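Local coordinates for HIAXHD3 (Humicola insolens, PDB 3ZXK), which probably removes arabinofuranose side chains from arabinoxylan, and is the family 43 glycoside hydrolase whose active site was engineered toward endo-xylanase activity, at residues N452-D464 against T476-Y489. Numbering follows the deposited sequence.
Sequences NAQQDIWLRIDAD and TTTFYYSIDGGRTY
Asp456 and Gly485 meet across one water, which gives its hydrogens to O and OD2 of Asp456 and accepts one from Gly485 N; OD1 of Asp456 is held by Arg386 and Lys527. From above the carboxylate plane, Asp456 OD2 also takes the indole N-H of Trp458 (NE1 to OD2 2.8 Å), fixing the ring's rotation. One indole face receives the 485-486 peptide and, over the five-membered ring, the Gly486 CA in a CH-pi contact, while Tyr489 OH lies 3.4 Å from Trp458 CE3. Replacing Trp458 by an alanine is likely to uncover this glycine turn and leave Asp456 OD2 without its indole donor. Arg460 starts out extended, CG anti to the backbone N (chi1 174°), then bends at chi3 and meets two tyrosines with different parts: CD sits over the Tyr489 face, while the guanidinium stacks on Tyr480, planes 22° apart. On the opposite face of the sheet, Ile461 CG1 packs beside Phe479 CE2 at 3.7 Å, and both side chains touch strand 396-403. Asp462 is gripped side-on by NE and NH2 of Arg460, with NH2 2.8 Å from Asp462 OD2, and Ser382 also bonds to Asp462 OD1. Six backbone hydrogen bonds, paired at Trp458-Ser482, Arg460-Tyr480 and Asp462-Thr478, make this an antiparallel beta hairpin within one sheet of the concanavalin A-like beta-sandwich.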
loop_
_atom_site.group_PDB
_atom_site.type_symbol
_atom_site.label_atom_id
_atom_site.label_comp_id
_atom_site.label_asym_id
_atom_site.label_seq_id
_atom_site.Cartn_x
_atom_site.Cartn_y
_atom_site.Cartn_z
ATOM N N ASN A 452 32.036 10.075 17.359
ATOM C CA ASN A 452 31.430 8.997 18.156
ATOM C C ASN A 452 29.904 8.997 18.098
ATOM O O ASN A 452 29.275 7.948 17.935
ATOM C CB ASN A 452 31.931 9.047 19.603
ATOM C CG ASN A 452 33.342 8.531 19.737
ATOM O OD1 ASN A 452 33.697 7.517 19.134
ATOM N ND2 ASN A 452 34.163 9.226 20.523
ATOM N N ALA A 453 29.315 10.184 18.198
ATOM C CA ALA A 453 27.880 10.354 18.051
ATOM C C ALA A 453 27.446 9.999 16.630
ATOM O O ALA A 453 26.385 9.377 16.431
ATOM C CB ALA A 453 27.487 11.793 18.367
ATOM N N GLN A 454 28.253 10.399 15.641
ATOM C CA GLN A 454 27.913 10.121 14.239
ATOM C C GLN A 454 27.836 8.644 13.950
ATOM O O GLN A 454 27.062 8.217 13.101
ATOM C CB GLN A 454 28.906 10.775 13.280
ATOM C CG GLN A 454 28.810 12.293 13.268
ATOM C CD GLN A 454 29.923 12.896 12.460
ATOM O OE1 GLN A 454 30.331 12.331 11.454
ATOM N NE2 GLN A 454 30.448 14.028 12.912
ATOM N N GLN A 455 28.642 7.860 14.663
ATOM C CA GLN A 455 28.692 6.416 14.411
ATOM C C GLN A 455 27.416 5.722 14.891
ATOM O O GLN A 455 27.104 4.637 14.425
ATOM C CB GLN A 455 29.964 5.804 15.027
ATOM C CG GLN A 455 30.286 4.349 14.651
ATOM C CD GLN A 455 29.447 3.333 15.413
ATOM O OE1 GLN A 455 29.124 3.524 16.589
ATOM N NE2 GLN A 455 29.075 2.246 14.736
ATOM N N ASP A 456 26.641 6.368 15.772
ATOM C CA ASP A 456 25.439 5.739 16.301
ATOM C C ASP A 456 24.420 6.781 16.708
ATOM O O ASP A 456 24.335 7.170 17.871
ATOM C CB ASP A 456 25.767 4.820 17.480
ATOM C CG ASP A 456 24.658 3.822 17.773
ATOM O OD1 ASP A 456 24.190 3.164 16.822
ATOM O OD2 ASP A 456 24.294 3.668 18.960
ATOM N N ILE A 457 23.655 7.247 15.733
ATOM C CA ILE A 457 22.606 8.224 15.986
ATOM C C ILE A 457 21.237 7.606 15.768
ATOM O O ILE A 457 21.013 6.905 14.778
ATOM C CB ILE A 457 22.785 9.497 15.123
ATOM C CG1 ILE A 457 21.685 10.517 15.424
ATOM C CG2 ILE A 457 22.780 9.160 13.632
ATOM C CD1 ILE A 457 22.088 11.935 15.080
ATOM N N TRP A 458 20.327 7.856 16.701
ATOM C CA TRP A 458 19.005 7.279 16.653
ATOM C C TRP A 458 18.030 8.385 16.447
ATOM O O TRP A 458 18.065 9.412 17.152
ATOM C CB TRP A 458 18.680 6.566 17.951
ATOM C CG TRP A 458 19.636 5.450 18.306
ATOM C CD1 TRP A 458 21.027 5.518 18.490
ATOM C CD2 TRP A 458 19.277 4.059 18.636
ATOM N NE1 TRP A 458 21.528 4.282 18.848
ATOM C CE2 TRP A 458 20.531 3.368 18.951
ATOM C CE3 TRP A 458 18.083 3.338 18.664
ATOM C CZ2 TRP A 458 20.564 2.020 19.298
ATOM C CZ3 TRP A 458 18.131 1.982 19.007
ATOM C CH2 TRP A 458 19.347 1.339 19.315
ATOM N N LEU A 459 17.172 8.195 15.465
ATOM C CA LEU A 459 16.205 9.193 15.063
ATOM C C LEU A 459 14.800 8.620 15.199
ATOM O O LEU A 459 14.481 7.583 14.587
ATOM C CB LEU A 459 16.470 9.644 13.622
ATOM C CG LEU A 459 17.821 10.337 13.397
ATOM C CD1 LEU A 459 18.015 10.641 11.909
ATOM C CD2 LEU A 459 17.958 11.605 14.269
ATOM N N ARG A 460 13.956 9.336 15.924
ATOM C CA ARG A 460 12.645 8.844 16.306
ATOM C C ARG A 460 11.504 9.747 15.882
ATOM O O ARG A 460 11.543 10.950 16.115
ATOM C CB ARG A 460 12.627 8.646 17.834
ATOM C CG ARG A 460 11.280 8.275 18.468
ATOM C CD ARG A 460 11.426 7.895 19.936
ATOM N NE ARG A 460 10.247 8.361 20.661
ATOM C CZ ARG A 460 10.216 8.607 21.967
ATOM N NH1 ARG A 460 11.281 8.360 22.715
ATOM N NH2 ARG A 460 9.100 9.059 22.525
ATOM N N ILE A 461 10.480 9.142 15.289
ATOM C CA ILE A 461 9.284 9.862 14.832
ATOM C C ILE A 461 8.078 9.284 15.576
ATOM O O ILE A 461 7.756 8.093 15.420
ATOM C CB ILE A 461 9.055 9.701 13.308
ATOM C CG1 ILE A 461 10.232 10.228 12.464
ATOM C CG2 ILE A 461 7.773 10.399 12.863
ATOM C CD1 ILE A 461 10.108 9.913 10.986
ATOM N N ASP A 462 7.388 10.102 16.361
ATOM C CA ASP A 462 6.173 9.611 17.073
ATOM C C ASP A 462 4.979 10.178 16.315
ATOM O O ASP A 462 4.678 11.370 16.423
ATOM C CB ASP A 462 6.117 10.087 18.542
ATOM C CG ASP A 462 7.074 9.347 19.462
ATOM O OD1 ASP A 462 7.961 8.628 18.949
ATOM O OD2 ASP A 462 6.951 9.518 20.712
ATOM N N ALA A 463 4.299 9.319 15.557
ATOM C CA ALA A 463 3.199 9.742 14.703
ATOM C C ALA A 463 1.833 9.368 15.235
ATOM O O ALA A 463 1.589 8.252 15.643
ATOM C CB ALA A 463 3.352 9.126 13.325
ATOM N N ASP A 464 0.913 10.305 15.171
ATOM C CA ASP A 464 -0.469 10.009 15.516
ATOM C C ASP A 464 -1.272 9.994 14.225
ATOM O O ASP A 464 -1.379 11.037 13.540
ATOM C CB ASP A 464 -1.003 11.092 16.471
ATOM C CG ASP A 464 -2.445 10.827 16.922
ATOM O OD1 ASP A 464 -2.976 9.765 16.573
ATOM O OD2 ASP A 464 -3.046 11.671 17.613
ATOM N N THR A 476 -0.940 15.449 15.081
ATOM C CA THR A 476 0.438 15.915 15.083
ATOM C C THR A 476 1.433 14.779 15.324
ATOM O O THR A 476 1.115 13.723 15.918
ATOM C CB THR A 476 0.676 17.010 16.142
ATOM O OG1 THR A 476 0.403 16.464 17.434
ATOM C CG2 THR A 476 -0.212 18.233 15.900
ATOM N N THR A 477 2.642 15.024 14.829
ATOM C CA THR A 477 3.798 14.158 14.998
ATOM C C THR A 477 4.913 14.940 15.671
ATOM O O THR A 477 5.111 16.138 15.401
ATOM C CB THR A 477 4.292 13.654 13.624
ATOM O OG1 THR A 477 3.344 12.715 13.108
ATOM C CG2 THR A 477 5.672 12.968 13.729
ATOM N N THR A 478 5.634 14.252 16.555
ATOM C CA THR A 478 6.820 14.830 17.215
ATOM C C THR A 478 8.093 14.045 16.875
ATOM O O THR A 478 8.026 12.878 16.492
ATOM C CB THR A 478 6.635 14.950 18.735
ATOM O OG1 THR A 478 6.223 13.698 19.291
ATOM C CG2 THR A 478 5.563 16.038 19.040
ATOM N N PHE A 479 9.242 14.717 16.972
ATOM C CA PHE A 479 10.520 14.169 16.547
ATOM C C PHE A 479 11.535 14.199 17.698
ATOM O O PHE A 479 11.558 15.156 18.490
ATOM C CB PHE A 479 11.066 14.975 15.360
ATOM C CG PHE A 479 10.205 14.900 14.109
ATOM C CD1 PHE A 479 9.136 15.777 13.901
ATOM C CD2 PHE A 479 10.473 13.948 13.132
ATOM C CE1 PHE A 479 8.336 15.689 12.763
ATOM C CE2 PHE A 479 9.693 13.867 11.984
ATOM C CZ PHE A 479 8.610 14.722 11.803
ATOM N N TYR A 480 12.371 13.164 17.774
ATOM C CA TYR A 480 13.353 13.016 18.852
ATOM C C TYR A 480 14.654 12.447 18.304
ATOM O O TYR A 480 14.653 11.793 17.264
ATOM C CB TYR A 480 12.830 12.036 19.917
ATOM C CG TYR A 480 11.447 12.357 20.423
ATOM C CD1 TYR A 480 10.330 12.054 19.639
ATOM C CD2 TYR A 480 11.246 12.977 21.671
ATOM C CE1 TYR A 480 9.069 12.344 20.056
ATOM C CE2 TYR A 480 9.960 13.280 22.110
ATOM C CZ TYR A 480 8.878 12.970 21.267
ATOM O OH TYR A 480 7.576 13.240 21.595
ATOM N N TYR A 481 15.751 12.726 19.006
ATOM C CA TYR A 481 17.011 12.078 18.690
ATOM C C TYR A 481 17.642 11.518 19.942
ATOM O O TYR A 481 17.333 11.969 21.043
ATOM C CB TYR A 481 17.981 13.054 17.998
ATOM C CG TYR A 481 18.458 14.174 18.917
ATOM C CD1 TYR A 481 19.606 14.027 19.722
ATOM C CD2 TYR A 481 17.763 15.381 18.991
ATOM C CE1 TYR A 481 20.016 15.041 20.579
ATOM C CE2 TYR A 481 18.203 16.409 19.818
ATOM C CZ TYR A 481 19.318 16.229 20.624
ATOM O OH TYR A 481 19.758 17.257 21.456
ATOM N N SER A 482 18.495 10.518 19.737
ATOM C CA SER A 482 19.380 9.985 20.767
ATOM C C SER A 482 20.798 9.882 20.248
ATOM O O SER A 482 21.052 9.344 19.170
ATOM C CB SER A 482 18.929 8.612 21.268
ATOM O OG SER A 482 19.873 8.096 22.197
ATOM N N ILE A 483 21.722 10.383 21.051
ATOM C CA ILE A 483 23.139 10.189 20.789
ATOM C C ILE A 483 23.790 9.444 21.959
ATOM O O ILE A 483 24.995 9.542 22.185
ATOM C CB ILE A 483 23.852 11.522 20.476
ATOM C CG1 ILE A 483 23.576 12.562 21.557
ATOM C CG2 ILE A 483 23.391 12.059 19.126
ATOM C CD1 ILE A 483 24.679 13.589 21.726
ATOM N N ASP A 484 22.983 8.681 22.691
ATOM C CA ASP A 484 23.529 7.797 23.722
ATOM C C ASP A 484 22.996 6.367 23.581
ATOM O O ASP A 484 22.603 5.733 24.559
ATOM C CB ASP A 484 23.322 8.383 25.122
ATOM C CG ASP A 484 21.875 8.368 25.567
ATOM O OD1 ASP A 484 20.957 8.165 24.743
ATOM O OD2 ASP A 484 21.652 8.556 26.771
ATOM N N GLY A 485 22.991 5.865 22.348
ATOM C CA GLY A 485 22.603 4.481 22.086
ATOM C C GLY A 485 21.141 4.161 22.325
ATOM O O GLY A 485 20.796 3.014 22.596
ATOM N N GLY A 486 20.280 5.174 22.235
ATOM C CA GLY A 486 18.837 4.993 22.392
ATOM C C GLY A 486 18.370 4.951 23.832
ATOM O O GLY A 486 17.221 4.617 24.110
ATOM N N ARG A 487 19.259 5.294 24.754
ATOM C CA ARG A 487 18.941 5.265 26.175
ATOM C C ARG A 487 18.123 6.496 26.596
ATOM O O ARG A 487 17.235 6.406 27.446
ATOM C CB ARG A 487 20.225 5.133 27.016
ATOM C CG ARG A 487 19.972 4.764 28.474
ATOM C CD ARG A 487 18.980 3.609 28.611
ATOM N NE ARG A 487 18.268 3.606 29.897
ATOM C CZ ARG A 487 17.117 4.234 30.136
ATOM N NH1 ARG A 487 16.518 4.938 29.186
ATOM N NH2 ARG A 487 16.554 4.159 31.340
ATOM N N THR A 488 18.430 7.636 25.988
ATOM C CA THR A 488 17.733 8.882 26.259
ATOM C C THR A 488 17.391 9.495 24.914
ATOM O O THR A 488 18.230 9.508 24.016
ATOM C CB THR A 488 18.648 9.862 27.021
ATOM O OG1 THR A 488 18.960 9.308 28.302
ATOM C CG2 THR A 488 17.984 11.235 27.221
ATOM N N TYR A 489 16.159 9.978 24.786
ATOM C CA TYR A 489 15.722 10.729 23.622
ATOM C C TYR A 489 15.434 12.168 24.014
ATOM O O TYR A 489 14.878 12.438 25.080
ATOM C CB TYR A 489 14.478 10.100 22.975
ATOM C CG TYR A 489 14.825 8.884 22.168
ATOM C CD1 TYR A 489 15.191 8.996 20.818
ATOM C CD2 TYR A 489 14.815 7.622 22.760
ATOM C CE1 TYR A 489 15.529 7.866 20.080
ATOM C CE2 TYR A 489 15.146 6.489 22.039
ATOM C CZ TYR A 489 15.512 6.619 20.707
ATOM O OH TYR A 489 15.858 5.501 19.985
HETATM O O HOH W 1 24.716 6.330 20.381
HETATM O O HOH W 2 2.190 12.262 17.965
HETATM O O HOH W 3 -2.462 14.385 17.404
#